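Side-chain contacts in tubulin-like protein CetZ2 (Haloferax volcanii, PDB 4B45), which binds and probably hydrolyses GTP as a tubulin-like protein of the archaeal cytoskeleton and is involved in cell shape control: residues 73-78 against 112-117; 142-147 against 334-339; 194-199 against 301-306. One frame throughout, in Å; residues are numbered along the deposited sequence.

Interaction 1. Residues 73-78 against 112-117; sequences AVMESD and APVLAK
M75 and V114 meet where helix 68-85 packs beside helix 107-120. The M75 chain leaves its helix with CG anti to the backbone N (chi1 -177°) and then bends at both chi2 and chi3. This lays the CG methylene against V114, and CG of M75 is 3.7 Å from CG1 of V114. The M75 and V114 side chains lie alongside each other but point opposite ways. The bends turn SD toward the next residue of the partner helix, and SD of M75 lies 4.3 Å from CB of L115. E76, the next residue, joins at the exposed margin. Its chain is bent at chi2 (-80°), which brings the carboxylate back over the V114 methyls. OE1 of E76 is 3.7 Å from CG1 of V114, and OE2 of E76 is 4.1 Å from CG2 of V114. These are van der Waals contacts of a surface carboxylate with an apolar branch. V114 therefore uses both methyls, and CG1 touches M75 as well as E76. M75 and L115 are buried, and both also pack on V8 of strand 3-8 and on V82. Q79 of helix 68-85 adds a further touch to V114. The short helix segments run in roughly the same direction, 32° apart, with axes 9.0 Å from each other. This is helix-on-helix packing over a parallel sheet, as in the Rossmann-like GTPase domain of the tubulin/FtsZ family.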
loop_
_atom_site.group_PDB
_atom_site.type_symbol
_atom_site.label_atom_id
_atom_site.label_comp_id
_atom_site.label_asym_id
_atom_site.label_seq_id
_atom_site.Cartn_x
_atom_site.Cartn_y
_atom_site.Cartn_z
ATOM N N ALA A 73 -10.110 7.262 -20.444
ATOM C CA ALA A 73 -10.213 8.358 -21.425
ATOM C C ALA A 73 -10.226 9.723 -20.747
ATOM O O ALA A 73 -9.603 10.676 -21.218
ATOM C CB ALA A 73 -11.464 8.193 -22.277
ATOM N N VAL A 74 -10.935 9.811 -19.629
ATOM C CA VAL A 74 -11.038 11.072 -18.906
ATOM C C VAL A 74 -9.688 11.464 -18.301
ATOM O O VAL A 74 -9.303 12.636 -18.309
ATOM C CB VAL A 74 -12.131 10.988 -17.830
ATOM C CG1 VAL A 74 -12.017 12.138 -16.863
ATOM C CG2 VAL A 74 -13.493 10.971 -18.491
ATOM N N MET A 75 -8.953 10.483 -17.790
ATOM C CA MET A 75 -7.621 10.754 -17.267
ATOM C C MET A 75 -6.656 11.138 -18.397
ATOM O O MET A 75 -5.737 11.928 -18.193
ATOM C CB MET A 75 -7.092 9.545 -16.479
ATOM C CG MET A 75 -5.728 9.760 -15.833
ATOM S SD MET A 75 -5.823 10.932 -14.469
ATOM C CE MET A 75 -6.635 9.916 -13.221
ATOM N N GLU A 76 -6.850 10.575 -19.584
ATOM C CA GLU A 76 -6.027 10.961 -20.731
ATOM C C GLU A 76 -6.237 12.436 -21.076
ATOM O O GLU A 76 -5.270 13.198 -21.225
ATOM C CB GLU A 76 -6.370 10.117 -21.968
ATOM C CG GLU A 76 -6.100 8.627 -21.854
ATOM C CD GLU A 76 -4.636 8.265 -22.055
ATOM O OE1 GLU A 76 -3.773 9.164 -21.967
ATOM O OE2 GLU A 76 -4.351 7.074 -22.311
ATOM N N SER A 77 -7.506 12.824 -21.207
ATOM C CA SER A 77 -7.881 14.172 -21.636
ATOM C C SER A 77 -7.503 15.221 -20.608
ATOM O O SER A 77 -7.179 16.351 -20.958
ATOM C CB SER A 77 -9.389 14.257 -21.866
ATOM O OG SER A 77 -9.835 13.179 -22.661
ATOM N N ASP A 78 -7.562 14.841 -19.336
ATOM C CA ASP A 78 -7.476 15.812 -18.258
ATOM C C ASP A 78 -6.208 15.668 -17.424
ATOM O O ASP A 78 -6.100 16.283 -16.360
ATOM C CB ASP A 78 -8.715 15.715 -17.357
ATOM C CG ASP A 78 -10.015 16.100 -18.086
ATOM O OD1 ASP A 78 -9.957 16.424 -19.290
ATOM O OD2 ASP A 78 -11.095 16.088 -17.449
ATOM N N ALA A 112 -5.732 5.001 -12.982
ATOM C CA ALA A 112 -4.473 4.731 -12.283
ATOM C C ALA A 112 -3.323 4.392 -13.229
ATOM O O ALA A 112 -2.250 4.980 -13.117
ATOM C CB ALA A 112 -4.640 3.650 -11.196
ATOM N N PRO A 113 -3.537 3.453 -14.173
ATOM C CA PRO A 113 -2.413 3.088 -15.042
ATOM C C PRO A 113 -1.979 4.268 -15.892
ATOM O O PRO A 113 -0.785 4.476 -16.113
ATOM C CB PRO A 113 -3.013 2.018 -15.957
ATOM C CG PRO A 113 -4.203 1.500 -15.223
ATOM C CD PRO A 113 -4.743 2.665 -14.481
ATOM N N VAL A 114 -2.961 5.024 -16.378
ATOM C CA VAL A 114 -2.692 6.197 -17.189
ATOM C C VAL A 114 -1.824 7.217 -16.443
ATOM O O VAL A 114 -0.822 7.688 -16.965
ATOM C CB VAL A 114 -4.007 6.833 -17.654
ATOM C CG1 VAL A 114 -3.739 8.090 -18.456
ATOM C CG2 VAL A 114 -4.798 5.822 -18.471
ATOM N N LEU A 115 -2.211 7.547 -15.219
ATOM C CA LEU A 115 -1.446 8.493 -14.421
ATOM C C LEU A 115 -0.070 7.918 -14.021
ATOM O O LEU A 115 0.950 8.637 -13.999
ATOM C CB LEU A 115 -2.258 8.894 -13.191
ATOM C CG LEU A 115 -1.726 10.043 -12.349
ATOM C CD1 LEU A 115 -1.524 11.243 -13.239
ATOM C CD2 LEU A 115 -2.687 10.358 -11.204
ATOM N N ALA A 116 -0.028 6.623 -13.728
ATOM C CA ALA A 116 1.237 5.990 -13.356
ATOM C C ALA A 116 2.211 6.058 -14.521
ATOM O O ALA A 116 3.373 6.422 -14.348
ATOM C CB ALA A 116 1.026 4.547 -12.922
ATOM N N LYS A 117 1.725 5.719 -15.710
ATOM C CA LYS A 117 2.554 5.736 -16.909
ATOM C C LYS A 117 2.990 7.153 -17.283
ATOM O O LYS A 117 4.076 7.355 -17.814
ATOM C CB LYS A 117 1.815 5.084 -18.078
ATOM C CG LYS A 117 2.607 5.049 -19.363
ATOM C CD LYS A 117 1.820 4.379 -20.473
ATOM C CE LYS A 117 2.655 4.267 -21.743
ATOM N NZ LYS A 117 1.958 3.471 -22.795
#

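Interaction 2. Residues 142-147 against 334-339; sequences YQVNAG and EAIDKA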
loop_
_atom_site.group_PDB
_atom_site.type_symbol
_atom_site.label_atom_id
_atom_site.label_comp_id
_atom_site.label_asym_id
_atom_site.label_seq_id
_atom_site.Cartn_x
_atom_site.Cartn_y
_atom_site.Cartn_z
ATOM N N TYR A 142 -16.382 -5.809 -11.449
ATOM C CA TYR A 142 -15.295 -5.318 -10.627
ATOM C C TYR A 142 -14.075 -6.237 -10.706
ATOM O O TYR A 142 -12.931 -5.768 -10.678
ATOM C CB TYR A 142 -15.780 -5.144 -9.182
ATOM C CG TYR A 142 -17.013 -4.276 -9.105
ATOM C CD1 TYR A 142 -16.926 -2.905 -9.321
ATOM C CD2 TYR A 142 -18.271 -4.825 -8.857
ATOM C CE1 TYR A 142 -18.048 -2.101 -9.276
ATOM C CE2 TYR A 142 -19.400 -4.025 -8.795
ATOM C CZ TYR A 142 -19.277 -2.660 -9.012
ATOM O OH TYR A 142 -20.376 -1.838 -8.966
ATOM N N GLN A 143 -14.320 -7.540 -10.821
ATOM C CA GLN A 143 -13.227 -8.495 -10.975
ATOM C C GLN A 143 -12.512 -8.247 -12.308
ATOM O O GLN A 143 -11.281 -8.225 -12.366
ATOM C CB GLN A 143 -13.745 -9.937 -10.898
ATOM C CG GLN A 143 -14.545 -10.273 -9.637
ATOM C CD GLN A 143 -13.718 -10.249 -8.355
ATOM O OE1 GLN A 143 -12.482 -10.191 -8.388
ATOM N NE2 GLN A 143 -14.406 -10.284 -7.210
ATOM N N VAL A 144 -13.295 -8.047 -13.366
ATOM C CA VAL A 144 -12.771 -7.743 -14.701
ATOM C C VAL A 144 -12.006 -6.407 -14.756
ATOM O O VAL A 144 -10.891 -6.352 -15.270
ATOM C CB VAL A 144 -13.895 -7.772 -15.768
ATOM C CG1 VAL A 144 -13.447 -7.119 -17.083
ATOM C CG2 VAL A 144 -14.346 -9.196 -16.010
ATOM N N ASN A 145 -12.592 -5.345 -14.210
ATOM C CA ASN A 145 -11.882 -4.070 -14.088
ATOM C C ASN A 145 -10.525 -4.223 -13.381
ATOM O O ASN A 145 -9.505 -3.671 -13.813
ATOM C CB ASN A 145 -12.739 -3.044 -13.330
ATOM C CG ASN A 145 -13.836 -2.432 -14.195
ATOM O OD1 ASN A 145 -13.836 -2.576 -15.413
ATOM N ND2 ASN A 145 -14.773 -1.744 -13.559
ATOM N N ALA A 146 -10.517 -4.966 -12.283
ATOM C CA ALA A 146 -9.304 -5.145 -11.502
ATOM C C ALA A 146 -8.300 -6.014 -12.231
ATOM O O ALA A 146 -7.098 -5.773 -12.150
ATOM C CB ALA A 146 -9.624 -5.732 -10.131
ATOM N N GLY A 147 -8.794 -7.019 -12.947
ATOM C CA GLY A 147 -7.928 -7.913 -13.696
ATOM C C GLY A 147 -7.105 -7.145 -14.709
ATOM O O GLY A 147 -5.877 -7.222 -14.718
ATOM N N GLU A 334 -12.597 -15.862 -16.453
ATOM C CA GLU A 334 -13.810 -16.636 -16.648
ATOM C C GLU A 334 -15.018 -15.712 -16.805
ATOM O O GLU A 334 -15.955 -16.026 -17.530
ATOM C CB GLU A 334 -14.007 -17.615 -15.494
ATOM C CG GLU A 334 -13.050 -18.790 -15.536
ATOM C CD GLU A 334 -13.053 -19.584 -14.248
ATOM O OE1 GLU A 334 -13.859 -19.248 -13.354
ATOM O OE2 GLU A 334 -12.252 -20.539 -14.128
ATOM N N ALA A 335 -14.988 -14.572 -16.126
ATOM C CA ALA A 335 -16.043 -13.578 -16.286
ATOM C C ALA A 335 -16.022 -13.033 -17.705
ATOM O O ALA A 335 -17.051 -12.970 -18.363
ATOM C CB ALA A 335 -15.882 -12.460 -15.279
ATOM N N ILE A 336 -14.838 -12.659 -18.182
ATOM C CA ILE A 336 -14.691 -12.157 -19.545
ATOM C C ILE A 336 -15.146 -13.167 -20.601
ATOM O O ILE A 336 -15.903 -12.819 -21.508
ATOM C CB ILE A 336 -13.249 -11.701 -19.823
ATOM C CG1 ILE A 336 -13.088 -10.252 -19.385
ATOM C CG2 ILE A 336 -12.923 -11.798 -21.301
ATOM C CD1 ILE A 336 -14.100 -9.332 -20.027
ATOM N N ASP A 337 -14.696 -14.411 -20.477
ATOM C CA ASP A 337 -15.098 -15.461 -21.406
ATOM C C ASP A 337 -16.618 -15.567 -21.434
ATOM O O ASP A 337 -17.224 -15.635 -22.504
ATOM C CB ASP A 337 -14.488 -16.809 -21.012
ATOM C CG ASP A 337 -12.974 -16.843 -21.167
ATOM O OD1 ASP A 337 -12.360 -15.765 -21.320
ATOM O OD2 ASP A 337 -12.396 -17.952 -21.138
ATOM N N LYS A 338 -17.225 -15.555 -20.250
ATOM C CA LYS A 338 -18.677 -15.659 -20.134
ATOM C C LYS A 338 -19.355 -14.408 -20.682
ATOM O O LYS A 338 -20.460 -14.473 -21.215
ATOM C CB LYS A 338 -19.086 -15.893 -18.678
ATOM C CG LYS A 338 -20.574 -16.098 -18.490
ATOM C CD LYS A 338 -20.923 -16.489 -17.063
ATOM C CE LYS A 338 -22.438 -16.595 -16.891
ATOM N NZ LYS A 338 -22.846 -17.072 -15.538
ATOM N N ALA A 339 -18.678 -13.273 -20.553
ATOM C CA ALA A 339 -19.218 -11.998 -21.005
ATOM C C ALA A 339 -19.164 -11.859 -22.523
ATOM O O ALA A 339 -20.076 -11.298 -23.130
ATOM C CB ALA A 339 -18.480 -10.844 -20.338
#
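V144 places both of its methyls against helix 323-340. CG1 of V144 lies 3.7 Å from CD1 of I336. CG2 of V144 is 3.7 Å from CB of A335 and 3.8 Å from CG1 of I336. The V144 and I336 side chains cross at about a right angle, so the end of the isoleucine reaches across the two valine methyls. With CG1 of V144 anti to the backbone N (chi1 166°), both methyls can face I336. In I336 it is CG2 that is anti to N, which leaves the CG1-CD1 arm to swing over to V144. An alanine at V144 is likely to open a gap beside A335 and leave the I336 arm with little to lie on. The contact is apolar and near the surface. I336 also touches R148, and A335 touches A140, both on helix 140-156. One step further out, polar neighbours of V144 fix this helix. The amide NE2 of Q143 bonds to the backbone oxygens of G135 and E138, while ND2 of N145 bonds to those of G66 and G104. E138 and G66 are GTP-binding residues, so the helix that carries V144 is tied to loops of the nucleotide site. Q143 and A146 also pack on F328, earlier in helix 323-340. The arrangement docks the last modelled helix of the chain on the GTPase domain of the tubulin/FtsZ fold.

Interaction 3. Residues 194-199 against 301-306; sequences LAAGEA and GDFPLE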
loop_
_atom_site.group_PDB
_atom_site.type_symbol
_atom_site.label_atom_id
_atom_site.label_comp_id
_atom_site.label_asym_id
_atom_site.label_seq_id
_atom_site.Cartn_x
_atom_site.Cartn_y
_atom_site.Cartn_z
ATOM N N LEU A 194 7.082 3.944 5.580
ATOM C CA LEU A 194 7.548 5.245 5.141
ATOM C C LEU A 194 8.309 5.965 6.239
ATOM O O LEU A 194 9.281 6.672 5.967
ATOM C CB LEU A 194 6.360 6.105 4.680
ATOM C CG LEU A 194 5.529 5.582 3.503
ATOM C CD1 LEU A 194 4.295 6.464 3.278
ATOM C CD2 LEU A 194 6.369 5.500 2.234
ATOM N N ALA A 195 7.875 5.789 7.484
ATOM C CA ALA A 195 8.489 6.504 8.601
ATOM C C ALA A 195 9.877 5.979 8.990
ATOM O O ALA A 195 10.723 6.742 9.482
ATOM C CB ALA A 195 7.574 6.476 9.809
ATOM N N ALA A 196 10.104 4.687 8.777
ATOM C CA ALA A 196 11.361 4.040 9.179
ATOM C C ALA A 196 12.580 4.753 8.593
ATOM O O ALA A 196 13.629 4.841 9.232
ATOM C CB ALA A 196 11.362 2.586 8.767
ATOM N N GLY A 197 12.431 5.268 7.376
ATOM C CA GLY A 197 13.517 5.968 6.712
ATOM C C GLY A 197 13.731 7.380 7.215
ATOM O O GLY A 197 14.712 8.023 6.863
ATOM N N GLU A 198 12.823 7.867 8.051
ATOM C CA GLU A 198 12.906 9.253 8.500
ATOM C C GLU A 198 13.440 9.388 9.928
ATOM O O GLU A 198 13.569 10.496 10.442
ATOM C CB GLU A 198 11.553 9.953 8.345
ATOM C CG GLU A 198 10.957 9.802 6.958
ATOM C CD GLU A 198 11.920 10.241 5.867
ATOM O OE1 GLU A 198 12.338 11.420 5.883
ATOM O OE2 GLU A 198 12.266 9.406 4.998
ATOM N N ALA A 199 13.748 8.255 10.554
ATOM C CA ALA A 199 14.454 8.231 11.839
ATOM C C ALA A 199 13.784 9.064 12.934
ATOM O O ALA A 199 14.366 10.033 13.429
ATOM C CB ALA A 199 15.912 8.669 11.654
ATOM N N GLY A 301 16.643 -4.090 8.779
ATOM C CA GLY A 301 17.013 -2.942 9.578
ATOM C C GLY A 301 16.051 -2.794 10.732
ATOM O O GLY A 301 14.985 -3.412 10.743
ATOM N N ASP A 302 16.419 -1.979 11.708
ATOM C CA ASP A 302 15.566 -1.789 12.875
ATOM C C ASP A 302 15.047 -0.363 12.942
ATOM O O ASP A 302 15.749 0.580 12.588
ATOM C CB ASP A 302 16.311 -2.149 14.167
ATOM C CG ASP A 302 16.679 -3.622 14.237
ATOM O OD1 ASP A 302 16.255 -4.386 13.333
ATOM O OD2 ASP A 302 17.399 -4.010 15.189
ATOM N N PHE A 303 13.810 -0.232 13.406
ATOM C CA PHE A 303 13.122 1.047 13.535
ATOM C C PHE A 303 12.927 1.321 15.027
ATOM O O PHE A 303 11.980 0.817 15.637
ATOM C CB PHE A 303 11.768 0.938 12.825
ATOM C CG PHE A 303 10.984 2.224 12.739
ATOM C CD1 PHE A 303 11.451 3.408 13.300
ATOM C CD2 PHE A 303 9.749 2.237 12.092
ATOM C CE1 PHE A 303 10.707 4.587 13.208
ATOM C CE2 PHE A 303 9.000 3.407 11.994
ATOM C CZ PHE A 303 9.481 4.586 12.554
ATOM N N PRO A 304 13.822 2.115 15.626
ATOM C CA PRO A 304 13.674 2.459 17.047
ATOM C C PRO A 304 12.512 3.427 17.307
ATOM O O PRO A 304 12.517 4.542 16.791
ATOM C CB PRO A 304 15.010 3.135 17.386
ATOM C CG PRO A 304 15.947 2.717 16.297
ATOM C CD PRO A 304 15.095 2.607 15.075
ATOM N N LEU A 305 11.521 2.993 18.085
ATOM C CA LEU A 305 10.408 3.862 18.456
ATOM C C LEU A 305 9.844 3.542 19.845
ATOM O O LEU A 305 10.002 2.428 20.346
ATOM C CB LEU A 305 9.308 3.827 17.385
ATOM C CG LEU A 305 8.833 2.465 16.872
ATOM C CD1 LEU A 305 7.938 1.760 17.880
ATOM C CD2 LEU A 305 8.112 2.620 15.549
ATOM N N GLU A 306 9.193 4.523 20.465
ATOM C CA GLU A 306 8.577 4.317 21.767
ATOM C C GLU A 306 7.345 3.421 21.630
ATOM O O GLU A 306 6.451 3.679 20.809
ATOM C CB GLU A 306 8.198 5.651 22.417
ATOM C CG GLU A 306 7.489 5.498 23.757
ATOM C CD GLU A 306 7.119 6.828 24.399
ATOM O OE1 GLU A 306 7.304 7.881 23.752
ATOM O OE2 GLU A 306 6.646 6.815 25.558
#
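A chi1 of -174° swings the F303 ring from strand 298-304 across to A196 of helix 175-196, its CG opposite the backbone N. With chi2 near zero (-2°), one ring face is turned to A196. CA of A196 sits 3.7 Å from the centroid of the F303 ring and only 10° off the ring normal, a CH-pi contact over the face. The backbone N of A196 lies over the same face, 3.6 Å from CE2 of F303. The A196 methyl comes down near the base of the ring, with CB of A196 3.7 Å from CD2 of F303. A195 meets the far end of the ring obliquely, its CB 3.8 Å from CZ of F303. The small A195 and A196 probably let the backbone come this close. Helix 175-196 is the core helix that joins the two domains of the tubulin/FtsZ fold, and strand 298-304 is an outermost strand of the C-terminal part of the sheet within this chain. The opposite ring face is covered by L305, whose CD2 stands 3.6 Å above the plane of F303, over the ring centre. F303 bonds through its backbone to I270 and G272 of the neighbouring strand and packs on V269 and A271. On the helix side, a type I turn from A196 to A199 follows. Its E198 reaches the N of M1 through OE2, and A195 touches F28.

Overall arrangement
Interaction 1 lies within the GTPase domain, and interaction 2 joins that domain to the C-terminal helix 323-340. Interaction 3 joins the core helix 175-196 to the C-terminal part of the sheet, across the chain's centre from both. Interaction 3 is the buried one, interaction 1 is partly buried and interaction 2 is a surface contact. No two of them share a helix, but P113 of interaction 1 packs on helix 140-156, which carries 142-147. All three are mainly apolar. Interaction 1 adds a carboxylate at its exposed margin, interaction 2 uses aliphatic groups alone, and interaction 3 sets an aromatic face against helix backbone. Along the chain, interaction 3 is nested within the loop closed by interaction 2.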